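Local structure of universal stress protein (Burkholderia pseudomallei, 4WNY) at residues A[7-12]-A[115-120]. The protein belongs to the universal stress protein A family and is probably involved in bacterial stress responses, though its precise role is not established. Residues are numbered along the deposited sequence; the frame is centred on the assembly and turned at random.
Sequences SIILVA and LIVMGT
Through L10, A12, L115 and V117, strands 8-12 and 115-120 run parallel, their axes at 26°, and three nearly straight backbone hydrogen bonds lace them together. L10 N donates to L115 O at 2.8 Å, L10 O receives V117 N, and V117 O in turn accepts A12 N at 3.0 Å. L10 thus spends both its N-H and its C=O on the same neighbour, reaching the residues before and after I116, as parallel pairing requires. Each of the two later acceptors also meets a CA-H: I116 CA lies 3.2 Å from L10 O, and V11 CA approaches V117 O.

Side chains alternate between the two faces of the sheet. On one, I9 CG2, set anti to its own backbone N (CG1 at chi1 -50°), faces both partners across the gap, touching V117 CG2 at 3.6 Å and L115 CD2 at 3.9 Å. V11 and V117 cross obliquely next to this cluster, their CB atoms 4.0 Å apart. On the other face L10 and I116 run side by side, CD2 of L10 resting 4.2 Å from CG2 of I116, and A12 CB meets M118 CG farther along.

Neighbouring strands carry the apolar layers outward: I9 and V11 pack on strand 36-43, V117 on strand 146-150, while M118 lies against helix 134-141. L115 also touches L147 of the second subunit. The pairing of the middle strand, first in the chain, with the fourth in a parallel sheet of order 3-2-1-4-5 is characteristic of the Rossmann-like alpha/beta fold of universal stress proteins and the wider HUP clan.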
ATOM      1  N   SER A   7      12.231   3.754   5.224  1.00 48.77           N
ATOM      2  CA  SER A   7      13.629   3.917   4.838  1.00 49.54           C
ATOM      3  C   SER A   7      14.031   2.977   3.707  1.00 43.68           C
ATOM      4  O   SER A   7      14.789   3.356   2.814  1.00 41.19           O
ATOM      5  CB  SER A   7      14.543   3.691   6.042  1.00 54.90           C
ATOM      6  OG  SER A   7      14.348   2.396   6.585  1.00 57.01           O
ATOM      7  N   ILE A   8      13.525   1.748   3.753  1.00 42.17           N
ATOM      8  CA  ILE A   8      13.850   0.752   2.739  1.00 40.24           C
ATOM      9  C   ILE A   8      12.593   0.149   2.117  1.00 37.71           C
ATOM     10  O   ILE A   8      11.795  -0.500   2.795  1.00 38.23           O
ATOM     11  CB  ILE A   8      14.724  -0.376   3.321  1.00 41.39           C
ATOM     12  CG1 ILE A   8      16.085   0.178   3.751  1.00 42.46           C
ATOM     13  CG2 ILE A   8      14.904  -1.489   2.301  1.00 39.05           C
ATOM     14  CD1 ILE A   8      16.944  -0.821   4.501  1.00 44.48           C
ATOM     15  N   ILE A   9      12.426   0.370   0.817  1.00 34.93           N
ATOM     16  CA  ILE A   9      11.241  -0.094   0.106  1.00 33.29           C
ATOM     17  C   ILE A   9      11.556  -1.254  -0.831  1.00 33.70           C
ATOM     18  O   ILE A   9      12.522  -1.206  -1.594  1.00 32.20           O
ATOM     19  CB  ILE A   9      10.602   1.037  -0.717  1.00 35.42           C
ATOM     20  CG1 ILE A   9      10.405   2.286   0.149  1.00 38.81           C
ATOM     21  CG2 ILE A   9       9.285   0.576  -1.319  1.00 33.80           C
ATOM     22  CD1 ILE A   9       9.897   3.485  -0.625  1.00 38.76           C
ATOM     23  N   LEU A  10      10.729  -2.291  -0.774  1.00 35.03           N
ATOM     24  CA  LEU A  10      10.878  -3.449  -1.646  1.00 34.81           C
ATOM     25  C   LEU A  10       9.766  -3.467  -2.691  1.00 31.26           C
ATOM     26  O   LEU A  10       8.595  -3.299  -2.359  1.00 29.86           O
ATOM     27  CB  LEU A  10      10.869  -4.739  -0.817  1.00 35.81           C
ATOM     28  CG  LEU A  10      11.231  -6.077  -1.471  1.00 32.66           C
ATOM     29  CD1 LEU A  10      11.766  -7.036  -0.424  1.00 33.51           C
ATOM     30  CD2 LEU A  10      10.033  -6.697  -2.173  1.00 31.83           C
ATOM     31  N   VAL A  11      10.137  -3.669  -3.953  1.00 28.38           N
ATOM     32  CA  VAL A  11       9.160  -3.781  -5.034  1.00 28.01           C
ATOM     33  C   VAL A  11       9.386  -5.069  -5.830  1.00 26.60           C
ATOM     34  O   VAL A  11      10.502  -5.357  -6.267  1.00 22.31           O
ATOM     35  CB  VAL A  11       9.209  -2.552  -5.976  1.00 28.30           C
ATOM     36  CG1 VAL A  11      10.635  -2.256  -6.406  1.00 27.53           C
ATOM     37  CG2 VAL A  11       8.304  -2.754  -7.188  1.00 31.07           C
ATOM     38  N   ALA A  12       8.325  -5.851  -5.996  1.00 28.57           N
ATOM     39  CA  ALA A  12       8.425  -7.144  -6.665  1.00 29.81           C
ATOM     40  C   ALA A  12       8.283  -7.012  -8.176  1.00 30.75           C
ATOM     41  O   ALA A  12       7.279  -6.497  -8.671  1.00 30.73           O
ATOM     42  CB  ALA A  12       7.375  -8.101  -6.120  1.00 32.75           C
ATOM     43  N   LEU A 115       8.459  -1.930   3.831  1.00 36.62           N
ATOM     44  CA  LEU A 115       7.355  -1.788   2.888  1.00 33.06           C
ATOM     45  C   LEU A 115       7.557  -2.665   1.657  1.00 32.29           C
ATOM     46  O   LEU A 115       8.661  -2.746   1.118  1.00 29.44           O
ATOM     47  CB  LEU A 115       7.198  -0.328   2.460  1.00 30.33           C
ATOM     48  CG  LEU A 115       6.140  -0.052   1.388  1.00 29.87           C
ATOM     49  CD1 LEU A 115       4.747  -0.392   1.905  1.00 31.09           C
ATOM     50  CD2 LEU A 115       6.211   1.395   0.919  1.00 27.98           C
ATOM     51  N   ILE A 116       6.485  -3.316   1.217  1.00 33.24           N
ATOM     52  CA  ILE A 116       6.515  -4.112  -0.003  1.00 31.86           C
ATOM     53  C   ILE A 116       5.561  -3.537  -1.043  1.00 32.13           C
ATOM     54  O   ILE A 116       4.369  -3.368  -0.781  1.00 33.48           O
ATOM     55  CB  ILE A 116       6.139  -5.581   0.265  1.00 33.99           C
ATOM     56  CG1 ILE A 116       7.180  -6.244   1.166  1.00 35.99           C
ATOM     57  CG2 ILE A 116       6.006  -6.346  -1.046  1.00 32.73           C
ATOM     58  CD1 ILE A 116       6.870  -7.690   1.483  1.00 38.40           C
ATOM     59  N   VAL A 117       6.091  -3.238  -2.223  1.00 30.09           N
ATOM     60  CA  VAL A 117       5.295  -2.662  -3.297  1.00 32.20           C
ATOM     61  C   VAL A 117       5.015  -3.706  -4.374  1.00 33.59           C
ATOM     62  O   VAL A 117       5.928  -4.386  -4.839  1.00 33.39           O
ATOM     63  CB  VAL A 117       6.009  -1.445  -3.920  1.00 31.01           C
ATOM     64  CG1 VAL A 117       5.273  -0.964  -5.163  1.00 31.01           C
ATOM     65  CG2 VAL A 117       6.133  -0.327  -2.892  1.00 26.45           C
ATOM     66  N   MET A 118       3.749  -3.837  -4.759  1.00 35.10           N
ATOM     67  CA  MET A 118       3.347  -4.828  -5.752  1.00 39.80           C
ATOM     68  C   MET A 118       2.427  -4.251  -6.816  1.00 41.97           C
ATOM     69  O   MET A 118       1.617  -3.366  -6.539  1.00 44.21           O
ATOM     70  CB  MET A 118       2.644  -6.005  -5.077  1.00 47.06           C
ATOM     71  CG  MET A 118       3.501  -7.245  -4.934  1.00 54.30           C
ATOM     72  SD  MET A 118       2.530  -8.594  -4.250  1.00 63.90           S
ATOM     73  CE  MET A 118       1.688  -7.712  -2.940  1.00 65.14           C
ATOM     74  N   GLY A 119       2.551  -4.767  -8.034  1.00 42.83           N
ATOM     75  CA  GLY A 119       1.636  -4.417  -9.104  1.00 44.40           C
ATOM     76  C   GLY A 119       0.477  -5.392  -9.128  1.00 47.50           C
ATOM     77  O   GLY A 119       0.672  -6.598  -8.973  1.00 48.57           O
ATOM     78  N   THR A 120      -0.735  -4.876  -9.310  1.00 50.59           N
ATOM     79  CA  THR A 120      -1.923  -5.722  -9.326  1.00 55.72           C
ATOM     80  C   THR A 120      -2.811  -5.423 -10.529  1.00 59.28           C
ATOM     81  O   THR A 120      -2.459  -4.617 -11.390  1.00 56.94           O
ATOM     82  CB  THR A 120      -2.753  -5.556  -8.036  1.00 57.47           C
ATOM     83  OG1 THR A 120      -3.058  -4.170  -7.834  1.00 56.81           O
ATOM     84  CG2 THR A 120      -1.984  -6.078  -6.831  1.00 57.30           C
TER